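Local coordinates for protein membrane-bound lytic murein transglycosylase (Agrobacterium tumefaciens, PDB 2PNW) that probably cleaves the glycan strands of peptidoglycan as a membrane-bound lytic transglycosylase of the MltA family, acting in turnover of the bacterial cell wall, at residues P18-D23 against P299-A304; D24-F29 against N70-A75. All coordinates share one frame; numbering follows the deposited sequence.

Contact 1: residues P18-D23 against P299-A304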
ATOM      1  N   PRO A  18      12.696  15.511 -14.661  1.00 33.31           N
ATOM      2  CA  PRO A  18      12.212  15.363 -16.032  1.00 32.55           C
ATOM      3  C   PRO A  18      10.691  15.319 -16.087  1.00 32.01           C
ATOM      4  O   PRO A  18      10.059  14.528 -15.369  1.00 32.05           O
ATOM      5  CB  PRO A  18      12.819  14.032 -16.480  1.00 33.05           C
ATOM      6  CG  PRO A  18      13.996  13.823 -15.568  1.00 33.62           C
ATOM      7  CD  PRO A  18      13.517  14.356 -14.250  1.00 33.15           C
ATOM      8  N   GLY A  19      10.119  16.199 -16.901  1.00 31.02           N
ATOM      9  CA  GLY A  19       8.684  16.292 -17.066  1.00 30.61           C
ATOM     10  C   GLY A  19       7.960  17.091 -15.991  1.00 30.11           C
ATOM     11  O   GLY A  19       6.749  17.195 -16.043  1.00 30.11           O
ATOM     12  N   TRP A  20       8.696  17.648 -15.028  1.00 29.78           N
ATOM     13  CA  TRP A  20       8.100  18.491 -13.972  1.00 29.70           C
ATOM     14  C   TRP A  20       7.184  19.547 -14.578  1.00 29.83           C
ATOM     15  O   TRP A  20       6.014  19.677 -14.196  1.00 29.24           O
ATOM     16  CB  TRP A  20       9.189  19.162 -13.108  1.00 29.00           C
ATOM     17  CG  TRP A  20       8.638  20.198 -12.162  1.00 28.61           C
ATOM     18  CD1 TRP A  20       8.688  21.559 -12.300  1.00 27.80           C
ATOM     19  CD2 TRP A  20       7.919  19.945 -10.954  1.00 28.23           C
ATOM     20  NE1 TRP A  20       8.061  22.169 -11.234  1.00 26.21           N
ATOM     21  CE2 TRP A  20       7.573  21.197 -10.399  1.00 26.20           C
ATOM     22  CE3 TRP A  20       7.549  18.775 -10.276  1.00 29.30           C
ATOM     23  CZ2 TRP A  20       6.861  21.316  -9.199  1.00 27.60           C
ATOM     24  CZ3 TRP A  20       6.845  18.894  -9.070  1.00 28.43           C
ATOM     25  CH2 TRP A  20       6.509  20.157  -8.550  1.00 28.90           C
ATOM     26  N   GLY A  21       7.713  20.285 -15.549  1.00 30.14           N
ATOM     27  CA  GLY A  21       6.962  21.337 -16.218  1.00 30.22           C
ATOM     28  C   GLY A  21       5.659  20.923 -16.874  1.00 30.74           C
ATOM     29  O   GLY A  21       4.796  21.773 -17.151  1.00 31.54           O
ATOM     30  N   GLN A  22       5.507  19.630 -17.143  1.00 29.75           N
ATOM     31  CA  GLN A  22       4.307  19.138 -17.808  1.00 29.85           C
ATOM     32  C   GLN A  22       3.304  18.472 -16.848  1.00 29.07           C
ATOM     33  O   GLN A  22       2.214  18.071 -17.264  1.00 28.62           O
ATOM     34  CB  GLN A  22       4.686  18.176 -18.946  1.00 30.22           C
ATOM     35  CG  GLN A  22       5.352  18.878 -20.163  1.00 32.89           C
ATOM     36  CD  GLN A  22       6.655  19.568 -19.804  1.00 35.13           C
ATOM     37  OE1 GLN A  22       7.610  18.923 -19.365  1.00 37.59           O
ATOM     38  NE2 GLN A  22       6.702  20.892 -19.985  1.00 36.42           N
ATOM     39  N   ASP A  23       3.676  18.351 -15.572  1.00 28.23           N
ATOM     40  CA  ASP A  23       2.811  17.681 -14.587  1.00 27.55           C
ATOM     41  C   ASP A  23       1.761  18.636 -14.026  1.00 27.13           C
ATOM     42  O   ASP A  23       2.024  19.827 -13.841  1.00 26.12           O
ATOM     43  CB  ASP A  23       3.657  17.080 -13.452  1.00 27.36           C
ATOM     44  CG  ASP A  23       2.854  16.119 -12.559  1.00 29.28           C
ATOM     45  OD1 ASP A  23       1.993  15.365 -13.080  1.00 27.44           O
ATOM     46  OD2 ASP A  23       3.099  16.120 -11.336  1.00 28.48           O
ATOM     47  N   PRO A 299       5.769  14.657  -0.484  1.00 18.36           N
ATOM     48  CA  PRO A 299       5.686  14.517  -1.941  1.00 18.22           C
ATOM     49  C   PRO A 299       6.920  13.839  -2.523  1.00 18.12           C
ATOM     50  O   PRO A 299       8.050  14.104  -2.075  1.00 17.75           O
ATOM     51  CB  PRO A 299       5.597  15.984  -2.455  1.00 16.87           C
ATOM     52  CG  PRO A 299       5.438  16.838  -1.199  1.00 18.54           C
ATOM     53  CD  PRO A 299       6.086  16.046  -0.092  1.00 18.41           C
ATOM     54  N   PHE A 300       6.689  12.974  -3.506  1.00 18.48           N
ATOM     55  CA  PHE A 300       7.758  12.322  -4.251  1.00 19.99           C
ATOM     56  C   PHE A 300       7.481  12.536  -5.721  1.00 20.16           C
ATOM     57  O   PHE A 300       6.371  12.234  -6.179  1.00 19.53           O
ATOM     58  CB  PHE A 300       7.758  10.793  -4.005  1.00 20.15           C
ATOM     59  CG  PHE A 300       8.311  10.373  -2.656  1.00 22.04           C
ATOM     60  CD1 PHE A 300       9.570   9.776  -2.562  1.00 23.96           C
ATOM     61  CD2 PHE A 300       7.563  10.541  -1.492  1.00 20.83           C
ATOM     62  CE1 PHE A 300      10.080   9.363  -1.315  1.00 22.46           C
ATOM     63  CE2 PHE A 300       8.072  10.166  -0.231  1.00 19.88           C
ATOM     64  CZ  PHE A 300       9.323   9.560  -0.148  1.00 20.31           C
ATOM     65  N   PHE A 301       8.481  13.031  -6.463  1.00 20.60           N
ATOM     66  CA  PHE A 301       8.378  13.066  -7.927  1.00 20.93           C
ATOM     67  C   PHE A 301       9.005  11.795  -8.490  1.00 21.72           C
ATOM     68  O   PHE A 301      10.173  11.497  -8.203  1.00 22.32           O
ATOM     69  CB  PHE A 301       9.046  14.318  -8.513  1.00 20.55           C
ATOM     70  CG  PHE A 301       8.768  14.507  -9.996  1.00 20.90           C
ATOM     71  CD1 PHE A 301       7.606  15.126 -10.430  1.00 22.39           C
ATOM     72  CD2 PHE A 301       9.681  14.053 -10.947  1.00 20.60           C
ATOM     73  CE1 PHE A 301       7.338  15.274 -11.802  1.00 23.78           C
ATOM     74  CE2 PHE A 301       9.425  14.197 -12.298  1.00 20.89           C
ATOM     75  CZ  PHE A 301       8.266  14.819 -12.730  1.00 21.31           C
ATOM     76  N   ILE A 302       8.229  11.039  -9.268  1.00 22.27           N
ATOM     77  CA  ILE A 302       8.660   9.733  -9.739  1.00 22.72           C
ATOM     78  C   ILE A 302       8.797   9.799 -11.248  1.00 24.22           C
ATOM     79  O   ILE A 302       7.858  10.198 -11.938  1.00 24.34           O
ATOM     80  CB  ILE A 302       7.662   8.609  -9.330  1.00 23.38           C
ATOM     81  CG1 ILE A 302       7.450   8.587  -7.797  1.00 21.03           C
ATOM     82  CG2 ILE A 302       8.097   7.246  -9.889  1.00 22.33           C
ATOM     83  CD1 ILE A 302       8.718   8.368  -7.012  1.00 18.71           C
ATOM     84  N   HIS A 303       9.983   9.455 -11.744  1.00 25.58           N
ATOM     85  CA  HIS A 303      10.257   9.463 -13.180  1.00 27.07           C
ATOM     86  C   HIS A 303      10.597   8.043 -13.630  1.00 28.10           C
ATOM     87  O   HIS A 303      11.648   7.511 -13.260  1.00 27.85           O
ATOM     88  CB  HIS A 303      11.411  10.424 -13.509  1.00 27.71           C
ATOM     89  CG  HIS A 303      11.757  10.473 -14.966  1.00 28.29           C
ATOM     90  ND1 HIS A 303      13.056  10.406 -15.425  1.00 31.46           N
ATOM     91  CD2 HIS A 303      10.974  10.560 -16.065  1.00 30.60           C
ATOM     92  CE1 HIS A 303      13.060  10.463 -16.746  1.00 30.58           C
ATOM     93  NE2 HIS A 303      11.809  10.552 -17.162  1.00 32.70           N
ATOM     94  N   ALA A 304       9.698   7.438 -14.412  1.00 28.60           N
ATOM     95  CA  ALA A 304       9.859   6.052 -14.860  1.00 29.98           C
ATOM     96  C   ALA A 304       9.620   6.018 -16.356  1.00 30.80           C
ATOM     97  O   ALA A 304       8.519   5.687 -16.804  1.00 30.91           O
ATOM     98  CB  ALA A 304       8.885   5.105 -14.122  1.00 29.67           C
TER
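P18 sits over the imidazole of H303, the two side chains crossing at about a right angle. CB lies over the centre of the imidazole, 3.6 Å from the centroid and only 11° off the ring normal, a CH-pi contact, while P18 CG comes within 3.5 Å of H303 ND1. Two residues back along the strand, F301 meets the 18-23 loop mainly with the far end of its ring. The carbonyl oxygen P18 O lies in the plane of that ring at its edge, 3.2 Å from F301 CE2 and equally near CZ, so the partly positive rim carbons face the oxygen. F301 and H303 both direct CB toward the loop; with CG anti to the backbone N (chi1 -171° in F301), each ring starts out beside its carbonyl carbon. That strand, 299-304, belongs to the 3D domain, a family related to the double-psi beta-barrels, and pairs antiparallel with strands 316-324 and 353-363. W20, in the short 3-10 turn of residues 20-22, approaches the other flank of F301: the indole turns its benzo edge to the phenyl, W20 CE3 lying 3.7 Å from F301 CD1, with the six-membered ring and the phenyl inclined at 65°. The indole NE1 points elsewhere, to E80 of helix 72-82. D23 brings its carboxylate only loosely to the rim of F301, OD2 being 4.3 Å from CE1; the group is held by a salt bridge from OD1 to R285 and a hydrogen bond from L319 N to OD2.

Contact 2: residues D24-F29 against N70-A75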
ATOM      1  N   ASP A  24       0.561  18.110 -13.774  1.00 26.77           N
ATOM      2  CA  ASP A  24      -0.511  18.866 -13.143  1.00 26.47           C
ATOM      3  C   ASP A  24      -0.800  18.247 -11.766  1.00 25.52           C
ATOM      4  O   ASP A  24      -1.596  17.306 -11.684  1.00 25.97           O
ATOM      5  CB  ASP A  24      -1.795  18.831 -14.001  1.00 26.91           C
ATOM      6  CG  ASP A  24      -2.990  19.497 -13.307  1.00 28.78           C
ATOM      7  OD1 ASP A  24      -2.826  20.070 -12.201  1.00 26.57           O
ATOM      8  OD2 ASP A  24      -4.115  19.443 -13.860  1.00 28.17           O
ATOM      9  N   PRO A  25      -0.155  18.754 -10.696  1.00 24.34           N
ATOM     10  CA  PRO A  25      -0.361  18.166  -9.351  1.00 22.73           C
ATOM     11  C   PRO A  25      -1.556  18.719  -8.540  1.00 22.52           C
ATOM     12  O   PRO A  25      -1.556  18.649  -7.280  1.00 21.60           O
ATOM     13  CB  PRO A  25       0.977  18.465  -8.651  1.00 23.03           C
ATOM     14  CG  PRO A  25       1.352  19.844  -9.198  1.00 22.72           C
ATOM     15  CD  PRO A  25       0.875  19.818 -10.671  1.00 24.28           C
ATOM     16  N   ARG A  26      -2.573  19.246  -9.221  1.00 20.43           N
ATOM     17  CA  ARG A  26      -3.715  19.841  -8.503  1.00 20.76           C
ATOM     18  C   ARG A  26      -4.455  18.889  -7.568  1.00 20.22           C
ATOM     19  O   ARG A  26      -4.956  19.336  -6.543  1.00 20.26           O
ATOM     20  CB  ARG A  26      -4.710  20.532  -9.465  1.00 20.58           C
ATOM     21  CG  ARG A  26      -4.258  21.941  -9.816  1.00 19.24           C
ATOM     22  CD  ARG A  26      -5.235  22.621 -10.800  1.00 22.50           C
ATOM     23  NE  ARG A  26      -5.262  21.907 -12.074  1.00 23.90           N
ATOM     24  CZ  ARG A  26      -6.060  22.216 -13.094  1.00 28.37           C
ATOM     25  NH1 ARG A  26      -6.875  23.263 -13.015  1.00 27.49           N
ATOM     26  NH2 ARG A  26      -6.024  21.483 -14.194  1.00 27.18           N
ATOM     27  N   LYS A  27      -4.514  17.598  -7.903  1.00 19.22           N
ATOM     28  CA  LYS A  27      -5.207  16.630  -7.020  1.00 20.58           C
ATOM     29  C   LYS A  27      -4.497  16.412  -5.676  1.00 19.91           C
ATOM     30  O   LYS A  27      -5.076  15.838  -4.747  1.00 20.73           O
ATOM     31  CB  LYS A  27      -5.365  15.281  -7.700  1.00 20.83           C
ATOM     32  CG  LYS A  27      -6.371  15.276  -8.839  1.00 22.95           C
ATOM     33  CD  LYS A  27      -6.541  13.868  -9.396  1.00 28.12           C
ATOM     34  CE  LYS A  27      -7.489  13.909 -10.601  1.00 31.84           C
ATOM     35  NZ  LYS A  27      -7.824  12.540 -11.063  1.00 33.90           N
ATOM     36  N   LEU A  28      -3.256  16.874  -5.574  1.00 18.72           N
ATOM     37  CA  LEU A  28      -2.510  16.728  -4.316  1.00 18.73           C
ATOM     38  C   LEU A  28      -2.979  17.690  -3.260  1.00 18.77           C
ATOM     39  O   LEU A  28      -2.698  17.483  -2.097  1.00 18.77           O
ATOM     40  CB  LEU A  28      -1.012  16.931  -4.529  1.00 18.29           C
ATOM     41  CG  LEU A  28      -0.319  16.005  -5.532  1.00 18.91           C
ATOM     42  CD1 LEU A  28       1.173  16.097  -5.289  1.00 20.59           C
ATOM     43  CD2 LEU A  28      -0.787  14.544  -5.441  1.00 20.06           C
ATOM     44  N   PHE A  29      -3.684  18.760  -3.653  1.00 18.21           N
ATOM     45  CA  PHE A  29      -4.088  19.764  -2.679  1.00 17.91           C
ATOM     46  C   PHE A  29      -5.226  19.296  -1.762  1.00 17.89           C
ATOM     47  O   PHE A  29      -5.090  19.393  -0.516  1.00 17.11           O
ATOM     48  CB  PHE A  29      -4.320  21.110  -3.382  1.00 19.04           C
ATOM     49  CG  PHE A  29      -3.031  21.751  -3.802  1.00 20.30           C
ATOM     50  CD1 PHE A  29      -2.372  21.325  -4.956  1.00 20.15           C
ATOM     51  CD2 PHE A  29      -2.438  22.722  -3.009  1.00 21.54           C
ATOM     52  CE1 PHE A  29      -1.161  21.883  -5.332  1.00 20.70           C
ATOM     53  CE2 PHE A  29      -1.207  23.286  -3.372  1.00 23.01           C
ATOM     54  CZ  PHE A  29      -0.573  22.862  -4.545  1.00 23.19           C
ATOM     55  N   ASN A  70      -5.155  27.620  -8.622  1.00 38.17           N
ATOM     56  CA  ASN A  70      -6.214  27.651  -9.631  1.00 37.69           C
ATOM     57  C   ASN A  70      -5.753  27.335 -11.062  1.00 36.06           C
ATOM     58  O   ASN A  70      -6.453  27.686 -12.027  1.00 36.35           O
ATOM     59  CB  ASN A  70      -6.922  29.014  -9.626  1.00 38.48           C
ATOM     60  CG  ASN A  70      -7.886  29.180  -8.457  1.00 41.77           C
ATOM     61  OD1 ASN A  70      -8.702  28.291  -8.170  1.00 46.38           O
ATOM     62  ND2 ASN A  70      -7.818  30.340  -7.791  1.00 44.53           N
ATOM     63  N   SER A  71      -4.589  26.700 -11.199  1.00 33.27           N
ATOM     64  CA  SER A  71      -4.061  26.254 -12.490  1.00 31.03           C
ATOM     65  C   SER A  71      -2.925  25.265 -12.239  1.00 29.74           C
ATOM     66  O   SER A  71      -2.346  25.282 -11.156  1.00 29.21           O
ATOM     67  CB  SER A  71      -3.522  27.449 -13.268  1.00 31.45           C
ATOM     68  OG  SER A  71      -2.367  27.957 -12.629  1.00 30.18           O
ATOM     69  N   PRO A  72      -2.595  24.405 -13.226  1.00 28.76           N
ATOM     70  CA  PRO A  72      -1.417  23.540 -13.075  1.00 28.28           C
ATOM     71  C   PRO A  72      -0.159  24.333 -12.729  1.00 28.30           C
ATOM     72  O   PRO A  72       0.620  23.908 -11.879  1.00 26.70           O
ATOM     73  CB  PRO A  72      -1.284  22.880 -14.451  1.00 28.56           C
ATOM     74  CG  PRO A  72      -2.692  22.833 -14.954  1.00 28.47           C
ATOM     75  CD  PRO A  72      -3.323  24.117 -14.480  1.00 28.12           C
ATOM     76  N   GLU A  73       0.007  25.503 -13.353  1.00 28.44           N
ATOM     77  CA  GLU A  73       1.185  26.338 -13.102  1.00 28.54           C
ATOM     78  C   GLU A  73       1.232  26.824 -11.658  1.00 27.43           C
ATOM     79  O   GLU A  73       2.282  26.782 -11.033  1.00 27.20           O
ATOM     80  CB  GLU A  73       1.246  27.531 -14.078  1.00 29.16           C
ATOM     81  CG  GLU A  73       2.357  28.554 -13.778  1.00 33.25           C
ATOM     82  CD  GLU A  73       3.777  27.988 -13.863  1.00 40.19           C
ATOM     83  OE1 GLU A  73       4.689  28.543 -13.198  1.00 45.08           O
ATOM     84  OE2 GLU A  73       4.004  26.994 -14.587  1.00 44.60           O
ATOM     85  N   GLN A  74       0.098  27.285 -11.133  1.00 26.58           N
ATOM     86  CA  GLN A  74       0.049  27.738  -9.728  1.00 25.94           C
ATOM     87  C   GLN A  74       0.324  26.588  -8.756  1.00 25.20           C
ATOM     88  O   GLN A  74       0.971  26.774  -7.712  1.00 24.21           O
ATOM     89  CB  GLN A  74      -1.283  28.374  -9.413  1.00 26.47           C
ATOM     90  CG  GLN A  74      -1.377  29.814  -9.908  1.00 28.36           C
ATOM     91  CD  GLN A  74      -2.776  30.356  -9.816  1.00 31.25           C
ATOM     92  OE1 GLN A  74      -3.646  29.754  -9.195  1.00 31.14           O
ATOM     93  NE2 GLN A  74      -3.008  31.504 -10.444  1.00 33.45           N
ATOM     94  N   ALA A  75      -0.151  25.400  -9.118  1.00 24.57           N
ATOM     95  CA  ALA A  75       0.099  24.177  -8.318  1.00 23.73           C
ATOM     96  C   ALA A  75       1.588  23.820  -8.264  1.00 23.86           C
ATOM     97  O   ALA A  75       2.143  23.580  -7.191  1.00 23.61           O
ATOM     98  CB  ALA A  75      -0.702  23.030  -8.890  1.00 23.73           C
TER
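The guanidinium of R26 is laid flat on the pyrrolidine ring of P72 while the same group is gripped side-on by D24, a residue of its own segment. P72 CD stands 3.6 Å from R26 CZ, over the centre of the guanidinium plane, and D24 CG lies in that plane at its edge. The motif beneath this is an Asx turn: D24 OD1 accepts from the backbone N of R26 at 3.1 Å, and R26 NE reaches the same oxygen from the opposite face of the carboxylate. R26 NH2 completes the salt bridge to D24 OD2 at 2.8 Å, with an N-H...O angle of 163°. A bend at chi3 (-64°) carries NE across to the carboxylate. The carboxylate itself packs on P72, its CG 3.7 Å from P72 CG, so the proline ring bears both halves of the ion pair. R26 is exposed, so solvent probably screens the pair.

P72 opens helix 72-82, directly after S71, the N-cap, whose OG accepts from Q74 N. On the other segment the type I turn from P25 to L28 leads into helix 28-39, so the contact sets the starts of two helices side by side. One turn into its helix, A75 points its methyl toward the junction, where P25 CG and R26 CG approach it, each 3.8 Å from CB. V69 touches A75 as well. F29, which also meets F78 edge-to-face, comes to the same methyl: its CE1 is 3.8 Å from A75 CB, and A75 O lies in the plane of the phenyl ring at its edge, 3.9 Å from F29 CZ.

After strand 8-11 the chain enters the loop of residues 18-23, the first half of contact 1, and runs without a break into 24-29, the first half of contact 2. It then passes through helices 28-39 and 54-66 and returns at 70-75, closing contact 2 across 40 intervening residues. Contact 1 is completed much later, at strand 299-304, so the shorter loop lies wholly within the longer one and the two do not cross. Contact 2 joins the starts of two helices, while contact 1 ties the preceding loop to the 3D domain. Their centres are 13 Å apart, and W20 also touches helix 72-82, the helix of contact 2.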